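Local coordinates for probable csgAB operon transcriptional regulatory protein (Salmonella typhimurium, PDB 5XP0) that acts as the master regulator of curli fimbriae expression, being necessary for transcription of the csgAB operon, and promotes biofilm formation, at residues 22-27 with 67-72; 80-85 with 89-94; 103-108 with 112-117. All coordinates share one frame; numbering follows the deposited sequence.

All three contacts belong to the regulatory, receiver-like domain, whose five parallel strands run in the order 2-1-3-4-5. They follow one another along the chain, neither nesting nor crossing. Contact 1 closes the longest loop: 39 intervening residues carry the chain from the end of strand 19-24 through helix 28-41 and strands 45-49 and 61-66 to 67-72. Contacts 2 and 3 each close a short connection, with three residues between the segments, folding helix 72-83 onto strand 90-94 and helix 102-107 onto strand 111-114. The sheet joins them: M67 N lies 2.9 Å from L94 O, and L93 O lies 2.7 Å from F115 N, both probable hydrogen bonds.

Contact 1: residues 22-27 with 67-72; sequences LITKPS and MMEADK
At the C-terminal edge of the parallel sheet of a CheY-like receiver domain, where the loops after the strands gather, T24, the last residue of strand 19-24, and K25 after it meet E69 in the short 3-10 turn after strand 61-66. The contact is small, burying 120 Å², and no hydrogen bond crosses it. E69 turns back on itself: its bend at chi2 (-57°) carries the carboxylate across the base of the K25 chain, with OE1 3.5 Å from K25 CE and CD 3.9 Å from K25 CB. A long aliphatic lysine suits this place, since its methylenes flank the carboxylate while its ammonium reaches farther. K25 NZ and E69 OE1 stay 4.3 Å apart, beyond a salt bridge; both charges are instead paired across the dimer, with E69 and K25 of the second subunit. T24 carries its hydroxyl anti to the backbone N (chi1 -177°), which lets OG1 bond to D66, at the end of the third strand in chain order, which probably corresponds to the phosphoacceptor aspartate of canonical receivers. The same OG1 rests 3.9 Å from E69 CG, and K25 N, buried beneath E69, has no partner in the model.

Contact 2: residues 80-85 with 89-94; sequences DNLSRK and IKTLLL
The hydroxyl of S83 donates to D80 O near the C-terminal end of helix 72-83, OG lying 2.8 Å from that oxygen and reaching it from above the carbonyl plane (36° out of it). A small serine suits this exposed turn, because its short side chain can fold back on the helix; Q79 O lies near enough for a weak second bond, which would share the same hydroxyl proton. On the same outer surface R84 sets one face of its guanidinium over N81 CA, which lies 4.0 Å from the plane, and makes a long salt bridge in which NH1 is 3.6 Å from D80 OD1. The side facing the sheet presents L82: this is the beta-alpha-beta unit of strand 61-66, helix 72-83 and strand 90-94, in which the helix packs on the strand that follows it. L82 points at that strand, its CD1 4.2 Å from T91 OG1, and it also touches M65 of strand 61-66. T91, a beta-branched residue well suited to a strand, offers a compact side chain to the leucine. I89, just before the strand, sends CG1 into the position between its own backbone N and carbonyl carbon (chi1 61°), which carries CD1 back toward the helix to 4.4 Å from L82 O. That oxygen is already engaged, accepting K85 N at 3.0 Å to close the turn. I89 also touches C61 of strand 61-66 and H110.

Contact 3: residues 103-108 with 112-117; sequences REIENW and NGVFYA
The ring of Y116 receives the CG1 methyl of V114 on one face, 3.5 Å above its plane and offset toward the rim, while I105 CD1 approaches the phenolic end, 4.1 Å from OH. The indole of W108 has I105 O at its edge, in the ring plane; the same oxygen accepts the backbone N of W108 at 3.0 Å, so one carbonyl both accepts the W108 backbone N and borders its indole. The ring of F115 meets that of Y137, their planes at about 30°.

V114 divides its two methyls between these neighbours. With CG1 anti to the backbone N (chi1 177°), that branch serves the tyrosine, and CG2 is directed toward the helix. There it meets I105 tip to tip: CG2 of V114 is 3.9 Å from I105 CG2 and 4.1 Å from I105 CD1, so one methyl is held against both branches of the isoleucine. Branched aliphatic residues suit both places, since each must pack in more than one direction in a buried setting and needs no polar partner. Y116 differs in being only partly buried: its ring offers one face, near the rim, to V114 CG1.

The contact belongs to the beta-alpha-beta unit of strand 90-94, helix 102-107 and strand 111-114, whose last strand is outermost of the five and makes further backbone bonds to Y137. I105 also touches Y100 and L142 of helix 140-147. W108 bonds through NE1 to Y100 OH and packs on T91 and L93 of strand 90-94 and on I75 and Q79 of helix 72-83, so helix 102-107 meets helix 140-147 through I105, and W108 just after it reaches helix 72-83.

Contact 1: residues 22-27 with 67-72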
ATOM      1  N   LEU B  22      -8.770   2.976   6.947  1.00 27.63           N
ATOM      2  CA  LEU B  22      -7.364   2.759   6.710  1.00 25.74           C
ATOM      3  C   LEU B  22      -6.734   4.115   6.419  1.00 30.92           C
ATOM      4  O   LEU B  22      -7.017   4.745   5.396  1.00 29.57           O
ATOM      5  CB  LEU B  22      -7.187   1.757   5.578  1.00 22.97           C
ATOM      6  CG  LEU B  22      -5.765   1.682   5.008  1.00 27.23           C
ATOM      7  CD1 LEU B  22      -4.809   1.204   6.039  1.00 26.79           C
ATOM      8  CD2 LEU B  22      -5.785   0.690   3.918  1.00 26.67           C
ATOM      9  N   ILE B  23      -5.883   4.561   7.312  1.00 29.96           N
ATOM     10  CA  ILE B  23      -5.274   5.868   7.200  1.00 27.96           C
ATOM     11  C   ILE B  23      -3.835   5.650   6.790  1.00 34.96           C
ATOM     12  O   ILE B  23      -3.017   5.170   7.587  1.00 24.68           O
ATOM     13  CB  ILE B  23      -5.361   6.654   8.502  1.00 25.60           C
ATOM     14  CG1 ILE B  23      -6.819   6.863   8.889  1.00 27.55           C
ATOM     15  CG2 ILE B  23      -4.635   8.037   8.345  1.00 28.68           C
ATOM     16  CD1 ILE B  23      -7.002   7.631  10.209  1.00 31.59           C
ATOM     17  N   THR B  24      -3.523   6.036   5.560  1.00 29.58           N
ATOM     18  CA  THR B  24      -2.237   5.727   4.964  1.00 27.47           C
ATOM     19  C   THR B  24      -2.013   6.658   3.778  1.00 27.17           C
ATOM     20  O   THR B  24      -2.761   7.619   3.558  1.00 30.02           O
ATOM     21  CB  THR B  24      -2.216   4.264   4.539  1.00 29.82           C
ATOM     22  OG1 THR B  24      -0.917   3.935   4.003  1.00 32.74           O
ATOM     23  CG2 THR B  24      -3.290   4.059   3.526  1.00 29.75           C
ATOM     24  N   LYS B  25      -0.992   6.356   2.993  1.00 26.71           N
ATOM     25  CA  LYS B  25      -0.797   7.061   1.728  1.00 29.06           C
ATOM     26  C   LYS B  25      -1.699   6.420   0.689  1.00 26.95           C
ATOM     27  O   LYS B  25      -1.592   5.204   0.458  1.00 30.21           O
ATOM     28  CB  LYS B  25       0.641   6.933   1.260  1.00 32.65           C
ATOM     29  CG  LYS B  25       0.881   7.510  -0.148  1.00 42.58           C
ATOM     30  CD  LYS B  25       2.332   7.318  -0.578  1.00 48.14           C
ATOM     31  CE  LYS B  25       3.310   8.230   0.095  1.00 52.10           C
ATOM     32  NZ  LYS B  25       4.562   8.323  -0.748  1.00 48.08           N
ATOM     33  N   PRO B  26      -2.594   7.168   0.035  1.00 31.26           N
ATOM     34  CA  PRO B  26      -3.482   6.521  -0.916  1.00 29.98           C
ATOM     35  C   PRO B  26      -2.635   5.984  -2.059  1.00 40.35           C
ATOM     36  O   PRO B  26      -1.691   6.619  -2.521  1.00 33.64           O
ATOM     37  CB  PRO B  26      -4.436   7.644  -1.365  1.00 40.72           C
ATOM     38  CG  PRO B  26      -4.312   8.691  -0.351  1.00 45.58           C
ATOM     39  CD  PRO B  26      -2.910   8.601   0.183  1.00 29.94           C
ATOM     40  N   SER B  27      -2.938   4.783  -2.469  1.00 32.91           N
ATOM     41  CA  SER B  27      -2.140   4.074  -3.451  1.00 32.19           C
ATOM     42  C   SER B  27      -2.957   2.888  -3.891  1.00 25.16           C
ATOM     43  O   SER B  27      -3.835   2.410  -3.155  1.00 27.28           O
ATOM     44  CB  SER B  27      -0.811   3.588  -2.866  1.00 27.08           C
ATOM     45  OG  SER B  27      -1.052   2.562  -1.910  1.00 26.56           O
ATOM     46  N   MET B  67       1.921   3.365  10.307  1.00 28.45           N
ATOM     47  CA  MET B  67       3.076   3.938  10.973  1.00 29.23           C
ATOM     48  C   MET B  67       4.235   4.191  10.018  1.00 32.98           C
ATOM     49  O   MET B  67       5.067   5.048  10.294  1.00 37.20           O
ATOM     50  CB  MET B  67       3.507   3.017  12.098  1.00 27.05           C
ATOM     51  CG  MET B  67       2.523   3.013  13.209  1.00 29.54           C
ATOM     52  SD  MET B  67       2.406   4.564  14.059  1.00 37.99           S
ATOM     53  CE  MET B  67       3.977   4.575  14.875  1.00 32.42           C
ATOM     54  N   MET B  68       4.296   3.502   8.887  1.00 31.62           N
ATOM     55  CA  MET B  68       5.368   3.790   7.937  1.00 44.33           C
ATOM     56  C   MET B  68       5.185   5.129   7.246  1.00 38.33           C
ATOM     57  O   MET B  68       6.132   5.628   6.639  1.00 39.91           O
ATOM     58  CB  MET B  68       5.429   2.718   6.857  1.00 49.14           C
ATOM     59  CG  MET B  68       6.250   1.497   7.166  1.00 72.37           C
ATOM     60  SD  MET B  68       6.196   0.361   5.743  1.00 64.67           S
ATOM     61  CE  MET B  68       6.934  -1.121   6.492  1.00 68.98           C
ATOM     62  N   GLU B  69       3.988   5.702   7.287  1.00 32.21           N
ATOM     63  CA  GLU B  69       3.726   6.990   6.664  1.00 32.30           C
ATOM     64  C   GLU B  69       3.666   8.109   7.689  1.00 41.40           C
ATOM     65  O   GLU B  69       3.389   9.251   7.332  1.00 40.82           O
ATOM     66  CB  GLU B  69       2.407   6.929   5.885  1.00 36.08           C
ATOM     67  CG  GLU B  69       2.420   5.901   4.775  1.00 47.46           C
ATOM     68  CD  GLU B  69       3.542   6.146   3.792  1.00 61.84           C
ATOM     69  OE1 GLU B  69       3.741   7.312   3.401  1.00 53.45           O
ATOM     70  OE2 GLU B  69       4.268   5.192   3.470  1.00 62.20           O
ATOM     71  N   ALA B  70       3.951   7.809   8.947  1.00 43.93           N
ATOM     72  CA  ALA B  70       3.794   8.751  10.047  1.00 37.40           C
ATOM     73  C   ALA B  70       5.167   9.238  10.479  1.00 38.19           C
ATOM     74  O   ALA B  70       6.129   8.472  10.475  1.00 51.40           O
ATOM     75  CB  ALA B  70       3.077   8.117  11.237  1.00 38.78           C
ATOM     76  N   ASP B  71       5.271  10.532  10.686  1.00 45.84           N
ATOM     77  CA  ASP B  71       6.394  11.158  11.353  1.00 38.47           C
ATOM     78  C   ASP B  71       5.880  11.763  12.645  1.00 41.24           C
ATOM     79  O   ASP B  71       4.699  11.637  12.988  1.00 35.62           O
ATOM     80  CB  ASP B  71       7.026  12.210  10.435  1.00 60.72           C
ATOM     81  CG  ASP B  71       6.000  13.178   9.873  1.00 73.26           C
ATOM     82  OD1 ASP B  71       4.974  13.410  10.540  1.00 76.83           O
ATOM     83  OD2 ASP B  71       6.221  13.701   8.763  1.00 94.00           O
ATOM     84  N   LYS B  72       6.751  12.481  13.352  1.00 38.07           N
ATOM     85  CA  LYS B  72       6.361  12.953  14.665  1.00 51.66           C
ATOM     86  C   LYS B  72       5.186  13.908  14.548  1.00 50.57           C
ATOM     87  O   LYS B  72       4.287  13.907  15.394  1.00 45.43           O
ATOM     88  CB  LYS B  72       7.551  13.637  15.352  1.00 59.65           C
ATOM     89  CG  LYS B  72       7.225  14.252  16.725  1.00 75.02           C
ATOM     90  CD  LYS B  72       8.394  15.066  17.287  1.00 97.57           C
ATOM     91  CE  LYS B  72       8.193  15.431  18.754  1.00128.89           C
ATOM     92  NZ  LYS B  72       7.116  16.439  18.964  1.00119.37           N
TER

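Contact 2: residues 80-85 with 89-94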
ATOM      1  N   ASP B  80      -3.786  13.754  18.468  1.00 45.62           N
ATOM      2  CA  ASP B  80      -4.549  14.892  18.988  1.00 52.49           C
ATOM      3  C   ASP B  80      -6.009  14.823  18.537  1.00 56.67           C
ATOM      4  O   ASP B  80      -6.922  14.912  19.358  1.00 50.55           O
ATOM      5  CB  ASP B  80      -3.903  16.207  18.530  1.00 66.70           C
ATOM      6  CG  ASP B  80      -4.571  17.456  19.136  1.00 73.66           C
ATOM      7  OD1 ASP B  80      -5.305  17.321  20.130  1.00 83.48           O
ATOM      8  OD2 ASP B  80      -4.354  18.573  18.619  1.00 72.28           O
ATOM      9  N   ASN B  81      -6.268  14.631  17.245  1.00 47.69           N
ATOM     10  CA  ASN B  81      -7.674  14.734  16.860  1.00 57.01           C
ATOM     11  C   ASN B  81      -8.452  13.437  17.073  1.00 49.06           C
ATOM     12  O   ASN B  81      -9.665  13.505  17.284  1.00 55.27           O
ATOM     13  CB  ASN B  81      -7.829  15.220  15.423  1.00 94.76           C
ATOM     14  CG  ASN B  81      -7.047  14.432  14.473  1.00 88.42           C
ATOM     15  OD1 ASN B  81      -6.132  13.717  14.858  1.00102.59           O
ATOM     16  ND2 ASN B  81      -7.402  14.528  13.201  1.00 85.30           N
ATOM     17  N   LEU B  82      -7.801  12.269  17.125  1.00 48.85           N
ATOM     18  CA  LEU B  82      -8.562  11.069  17.466  1.00 38.35           C
ATOM     19  C   LEU B  82      -8.931  11.020  18.946  1.00 34.79           C
ATOM     20  O   LEU B  82      -9.971  10.457  19.301  1.00 45.64           O
ATOM     21  CB  LEU B  82      -7.792   9.822  17.040  1.00 44.19           C
ATOM     22  CG  LEU B  82      -7.667   9.677  15.527  1.00 49.63           C
ATOM     23  CD1 LEU B  82      -6.774   8.515  15.132  1.00 44.59           C
ATOM     24  CD2 LEU B  82      -9.026   9.463  14.930  1.00 57.36           C
ATOM     25  N   SER B  83      -8.152  11.658  19.826  1.00 44.94           N
ATOM     26  CA  SER B  83      -8.518  11.702  21.240  1.00 55.06           C
ATOM     27  C   SER B  83      -9.738  12.585  21.496  1.00 63.57           C
ATOM     28  O   SER B  83     -10.465  12.369  22.474  1.00 55.77           O
ATOM     29  CB  SER B  83      -7.349  12.204  22.084  1.00 55.62           C
ATOM     30  OG  SER B  83      -7.088  13.564  21.792  1.00 68.67           O
ATOM     31  N   ARG B  84      -9.980  13.521  20.653  1.00 61.67           N
ATOM     32  CA  ARG B  84     -11.141  14.353  20.761  1.00 76.64           C
ATOM     33  C   ARG B  84     -12.378  13.531  20.537  1.00 76.97           C
ATOM     34  O   ARG B  84     -13.462  13.930  20.828  1.00 63.46           O
ATOM     35  CB  ARG B  84     -11.103  15.417  19.692  1.00 81.51           C
ATOM     36  CG  ARG B  84     -11.455  16.791  20.129  1.00 71.51           C
ATOM     37  CD  ARG B  84     -10.381  17.782  19.738  1.00 86.87           C
ATOM     38  NE  ARG B  84     -10.319  17.925  18.291  1.00 97.55           N
ATOM     39  CZ  ARG B  84      -9.255  18.341  17.650  1.00 94.60           C
ATOM     40  NH1 ARG B  84      -8.165  18.679  18.320  1.00106.16           N
ATOM     41  NH2 ARG B  84      -9.288  18.425  16.338  1.00 85.53           N
ATOM     42  N   LYS B  85     -12.199  12.377  19.952  1.00 87.63           N
ATOM     43  CA  LYS B  85     -13.298  11.555  19.606  1.00100.01           C
ATOM     44  C   LYS B  85     -13.499  10.481  20.580  1.00104.50           C
ATOM     45  O   LYS B  85     -12.860  10.432  21.624  1.00111.10           O
ATOM     46  CB  LYS B  85     -13.061  10.957  18.213  1.00114.17           C
ATOM     47  N   ILE B  89     -14.317   4.363  19.152  1.00 40.65           N
ATOM     48  CA  ILE B  89     -13.416   3.995  18.075  1.00 45.70           C
ATOM     49  C   ILE B  89     -12.240   3.229  18.655  1.00 43.46           C
ATOM     50  O   ILE B  89     -11.956   3.279  19.850  1.00 43.69           O
ATOM     51  CB  ILE B  89     -12.947   5.239  17.294  1.00 67.88           C
ATOM     52  CG1 ILE B  89     -12.187   6.196  18.204  1.00 94.74           C
ATOM     53  CG2 ILE B  89     -14.149   5.963  16.690  1.00 73.36           C
ATOM     54  CD1 ILE B  89     -10.750   6.350  17.834  1.00104.12           C
ATOM     55  N   LYS B  90     -11.548   2.504  17.776  1.00 33.45           N
ATOM     56  CA  LYS B  90     -10.421   1.666  18.148  1.00 35.05           C
ATOM     57  C   LYS B  90      -9.281   1.986  17.201  1.00 39.54           C
ATOM     58  O   LYS B  90      -9.500   2.073  15.995  1.00 36.89           O
ATOM     59  CB  LYS B  90     -10.795   0.186  18.043  1.00 39.94           C
ATOM     60  CG  LYS B  90     -11.956  -0.244  18.942  1.00 42.47           C
ATOM     61  CD  LYS B  90     -12.229  -1.738  18.752  1.00 43.81           C
ATOM     62  CE  LYS B  90     -13.345  -2.252  19.669  1.00 55.56           C
ATOM     63  NZ  LYS B  90     -13.572  -3.715  19.448  1.00 70.52           N
ATOM     64  N   THR B  91      -8.082   2.157  17.731  1.00 38.51           N
ATOM     65  CA  THR B  91      -6.917   2.423  16.904  1.00 30.98           C
ATOM     66  C   THR B  91      -6.021   1.196  16.925  1.00 32.92           C
ATOM     67  O   THR B  91      -5.707   0.649  17.994  1.00 31.66           O
ATOM     68  CB  THR B  91      -6.133   3.657  17.382  1.00 42.56           C
ATOM     69  OG1 THR B  91      -6.939   4.842  17.226  1.00 52.35           O
ATOM     70  CG2 THR B  91      -4.851   3.833  16.536  1.00 36.28           C
ATOM     71  N   LEU B  92      -5.624   0.764  15.745  1.00 27.49           N
ATOM     72  CA  LEU B  92      -4.575  -0.230  15.602  1.00 27.60           C
ATOM     73  C   LEU B  92      -3.490   0.340  14.713  1.00 31.54           C
ATOM     74  O   LEU B  92      -3.779   0.978  13.701  1.00 31.34           O
ATOM     75  CB  LEU B  92      -5.127  -1.514  15.015  1.00 30.80           C
ATOM     76  CG  LEU B  92      -5.989  -2.241  16.052  1.00 46.56           C
ATOM     77  CD1 LEU B  92      -7.409  -2.017  15.708  1.00 43.81           C
ATOM     78  CD2 LEU B  92      -5.650  -3.710  16.017  1.00 40.74           C
ATOM     79  N   LEU B  93      -2.255   0.106  15.099  1.00 30.79           N
ATOM     80  CA  LEU B  93      -1.117   0.599  14.347  1.00 28.30           C
ATOM     81  C   LEU B  93      -0.688  -0.441  13.324  1.00 32.13           C
ATOM     82  O   LEU B  93      -0.575  -1.627  13.637  1.00 30.76           O
ATOM     83  CB  LEU B  93       0.027   0.911  15.288  1.00 30.35           C
ATOM     84  CG  LEU B  93      -0.342   1.855  16.429  1.00 28.04           C
ATOM     85  CD1 LEU B  93       0.934   2.122  17.280  1.00 30.55           C
ATOM     86  CD2 LEU B  93      -0.961   3.174  15.964  1.00 29.95           C
ATOM     87  N   LEU B  94      -0.496   0.004  12.102  1.00 25.55           N
ATOM     88  CA  LEU B  94      -0.143  -0.856  11.004  1.00 26.36           C
ATOM     89  C   LEU B  94       1.296  -0.581  10.593  1.00 29.01           C
ATOM     90  O   LEU B  94       1.779   0.544  10.726  1.00 25.93           O
ATOM     91  CB  LEU B  94      -1.100  -0.586   9.836  1.00 29.72           C
ATOM     92  CG  LEU B  94      -1.045  -1.484   8.615  1.00 33.73           C
ATOM     93  CD1 LEU B  94      -1.689  -2.821   8.972  1.00 33.46           C
ATOM     94  CD2 LEU B  94      -1.781  -0.799   7.425  1.00 39.38           C
TER

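Contact 3: residues 103-108 with 112-117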
ATOM      1  N   ARG B 103       6.183   2.831  25.546  1.00 33.80           N
ATOM      2  CA  ARG B 103       5.735   4.120  26.064  1.00 48.73           C
ATOM      3  C   ARG B 103       5.018   4.924  24.989  1.00 39.95           C
ATOM      4  O   ARG B 103       4.061   5.658  25.286  1.00 42.47           O
ATOM      5  CB  ARG B 103       6.932   4.930  26.569  1.00 56.09           C
ATOM      6  CG  ARG B 103       7.989   4.135  27.333  1.00 86.03           C
ATOM      7  CD  ARG B 103       9.172   5.015  27.724  1.00107.71           C
ATOM      8  NE  ARG B 103       9.888   5.536  26.557  1.00117.86           N
ATOM      9  CZ  ARG B 103      10.968   4.977  26.013  1.00112.50           C
ATOM     10  NH1 ARG B 103      11.485   3.862  26.516  1.00119.91           N
ATOM     11  NH2 ARG B 103      11.540   5.538  24.958  1.00101.51           N
ATOM     12  N   GLU B 104       5.446   4.783  23.744  1.00 35.41           N
ATOM     13  CA  GLU B 104       4.799   5.510  22.646  1.00 41.98           C
ATOM     14  C   GLU B 104       3.476   4.869  22.263  1.00 38.00           C
ATOM     15  O   GLU B 104       2.491   5.562  22.017  1.00 37.39           O
ATOM     16  CB  GLU B 104       5.712   5.572  21.418  1.00 56.13           C
ATOM     17  CG  GLU B 104       7.103   6.131  21.675  1.00 91.49           C
ATOM     18  CD  GLU B 104       7.081   7.325  22.577  1.00 96.16           C
ATOM     19  OE1 GLU B 104       6.200   8.187  22.395  1.00106.83           O
ATOM     20  OE2 GLU B 104       7.936   7.397  23.483  1.00110.65           O
ATOM     21  N   ILE B 105       3.442   3.545  22.181  1.00 42.59           N
ATOM     22  CA  ILE B 105       2.186   2.865  21.898  1.00 34.13           C
ATOM     23  C   ILE B 105       1.108   3.266  22.905  1.00 40.50           C
ATOM     24  O   ILE B 105      -0.031   3.573  22.532  1.00 43.19           O
ATOM     25  CB  ILE B 105       2.417   1.353  21.895  1.00 37.04           C
ATOM     26  CG1 ILE B 105       3.271   0.980  20.704  1.00 34.37           C
ATOM     27  CG2 ILE B 105       1.099   0.618  21.894  1.00 33.25           C
ATOM     28  CD1 ILE B 105       3.944  -0.360  20.840  1.00 31.68           C
ATOM     29  N   GLU B 106       1.444   3.248  24.196  1.00 40.06           N
ATOM     30  CA  GLU B 106       0.467   3.580  25.231  1.00 41.46           C
ATOM     31  C   GLU B 106      -0.103   4.971  25.055  1.00 47.53           C
ATOM     32  O   GLU B 106      -1.256   5.212  25.431  1.00 43.15           O
ATOM     33  CB  GLU B 106       1.100   3.478  26.623  1.00 37.18           C
ATOM     34  CG  GLU B 106       0.139   3.627  27.806  1.00 46.81           C
ATOM     35  CD  GLU B 106      -0.106   5.083  28.224  1.00 62.64           C
ATOM     36  OE1 GLU B 106       0.745   5.971  27.958  1.00 64.47           O
ATOM     37  OE2 GLU B 106      -1.139   5.335  28.872  1.00 67.24           O
ATOM     38  N   ASN B 107       0.692   5.906  24.533  1.00 46.47           N
ATOM     39  CA  ASN B 107       0.193   7.270  24.385  1.00 45.16           C
ATOM     40  C   ASN B 107      -0.813   7.421  23.257  1.00 46.29           C
ATOM     41  O   ASN B 107      -1.451   8.469  23.159  1.00 44.97           O
ATOM     42  CB  ASN B 107       1.357   8.228  24.159  1.00 72.86           C
ATOM     43  CG  ASN B 107       1.570   9.131  25.334  1.00 93.79           C
ATOM     44  OD1 ASN B 107       0.977  10.204  25.415  1.00108.34           O
ATOM     45  ND2 ASN B 107       2.382   8.687  26.280  1.00111.25           N
ATOM     46  N   TRP B 108      -0.984   6.426  22.409  1.00 41.00           N
ATOM     47  CA  TRP B 108      -2.040   6.502  21.400  1.00 40.08           C
ATOM     48  C   TRP B 108      -3.408   6.400  22.071  1.00 45.42           C
ATOM     49  O   TRP B 108      -3.643   5.469  22.837  1.00 38.21           O
ATOM     50  CB  TRP B 108      -1.870   5.377  20.382  1.00 43.17           C
ATOM     51  CG  TRP B 108      -0.874   5.742  19.345  1.00 38.66           C
ATOM     52  CD1 TRP B 108       0.479   5.529  19.380  1.00 38.60           C
ATOM     53  CD2 TRP B 108      -1.142   6.413  18.115  1.00 40.61           C
ATOM     54  NE1 TRP B 108       1.064   6.017  18.230  1.00 35.05           N
ATOM     55  CE2 TRP B 108       0.092   6.570  17.441  1.00 33.89           C
ATOM     56  CE3 TRP B 108      -2.300   6.890  17.511  1.00 32.00           C
ATOM     57  CZ2 TRP B 108       0.188   7.187  16.209  1.00 38.54           C
ATOM     58  CZ3 TRP B 108      -2.195   7.519  16.295  1.00 33.41           C
ATOM     59  CH2 TRP B 108      -0.963   7.646  15.647  1.00 37.00           C
ATOM     60  N   ASN B 112      -5.837  -0.325  20.554  1.00 29.12           N
ATOM     61  CA  ASN B 112      -6.363  -1.683  20.611  1.00 34.64           C
ATOM     62  C   ASN B 112      -5.481  -2.739  19.971  1.00 34.54           C
ATOM     63  O   ASN B 112      -5.811  -3.917  20.062  1.00 33.75           O
ATOM     64  CB  ASN B 112      -7.734  -1.751  19.937  1.00 31.62           C
ATOM     65  CG  ASN B 112      -8.857  -1.383  20.870  1.00 46.65           C
ATOM     66  OD1 ASN B 112      -9.578  -2.249  21.320  1.00 41.14           O
ATOM     67  ND2 ASN B 112      -9.015  -0.100  21.157  1.00 41.57           N
ATOM     68  N   GLY B 113      -4.387  -2.379  19.325  1.00 30.33           N
ATOM     69  CA  GLY B 113      -3.531  -3.401  18.773  1.00 31.05           C
ATOM     70  C   GLY B 113      -2.397  -2.769  18.007  1.00 31.50           C
ATOM     71  O   GLY B 113      -2.411  -1.574  17.700  1.00 29.49           O
ATOM     72  N   VAL B 114      -1.410  -3.606  17.716  1.00 29.30           N
ATOM     73  CA  VAL B 114      -0.212  -3.211  17.008  1.00 28.28           C
ATOM     74  C   VAL B 114       0.125  -4.331  16.039  1.00 29.90           C
ATOM     75  O   VAL B 114       0.336  -5.469  16.451  1.00 28.58           O
ATOM     76  CB  VAL B 114       0.974  -2.962  17.946  1.00 33.68           C
ATOM     77  CG1 VAL B 114       2.166  -2.626  17.108  1.00 33.88           C
ATOM     78  CG2 VAL B 114       0.637  -1.873  18.956  1.00 30.88           C
ATOM     79  N   PHE B 115       0.156  -4.017  14.759  1.00 28.50           N
ATOM     80  CA  PHE B 115       0.586  -4.953  13.735  1.00 27.65           C
ATOM     81  C   PHE B 115       2.000  -4.605  13.306  1.00 34.17           C
ATOM     82  O   PHE B 115       2.270  -3.463  12.937  1.00 28.80           O
ATOM     83  CB  PHE B 115      -0.356  -4.879  12.539  1.00 31.74           C
ATOM     84  CG  PHE B 115      -1.729  -5.367  12.843  1.00 25.42           C
ATOM     85  CD1 PHE B 115      -1.936  -6.689  13.140  1.00 32.93           C
ATOM     86  CD2 PHE B 115      -2.808  -4.499  12.837  1.00 32.34           C
ATOM     87  CE1 PHE B 115      -3.194  -7.151  13.453  1.00 38.56           C
ATOM     88  CE2 PHE B 115      -4.065  -4.942  13.124  1.00 34.67           C
ATOM     89  CZ  PHE B 115      -4.263  -6.294  13.432  1.00 36.54           C
ATOM     90  N   TYR B 116       2.898  -5.584  13.335  1.00 32.95           N
ATOM     91  CA  TYR B 116       4.273  -5.377  12.852  1.00 33.40           C
ATOM     92  C   TYR B 116       4.530  -5.974  11.467  1.00 33.60           C
ATOM     93  O   TYR B 116       5.416  -5.497  10.735  1.00 35.28           O
ATOM     94  CB  TYR B 116       5.266  -6.015  13.843  1.00 33.57           C
ATOM     95  CG  TYR B 116       5.250  -5.427  15.194  1.00 37.19           C
ATOM     96  CD1 TYR B 116       5.970  -4.270  15.469  1.00 39.70           C
ATOM     97  CD2 TYR B 116       4.530  -6.029  16.222  1.00 40.94           C
ATOM     98  CE1 TYR B 116       5.966  -3.725  16.713  1.00 33.80           C
ATOM     99  CE2 TYR B 116       4.517  -5.487  17.470  1.00 41.90           C
ATOM    100  CZ  TYR B 116       5.232  -4.331  17.707  1.00 41.14           C
ATOM    101  OH  TYR B 116       5.219  -3.814  18.963  1.00 45.34           O
ATOM    102  N   ALA B 117       3.781  -7.011  11.095  1.00 31.68           N
ATOM    103  CA  ALA B 117       4.139  -7.835   9.949  1.00 40.80           C
ATOM    104  C   ALA B 117       3.884  -7.066   8.666  1.00 41.86           C
ATOM    105  O   ALA B 117       2.826  -6.463   8.491  1.00 33.88           O
ATOM    106  CB  ALA B 117       3.333  -9.135   9.926  1.00 49.95           C
TER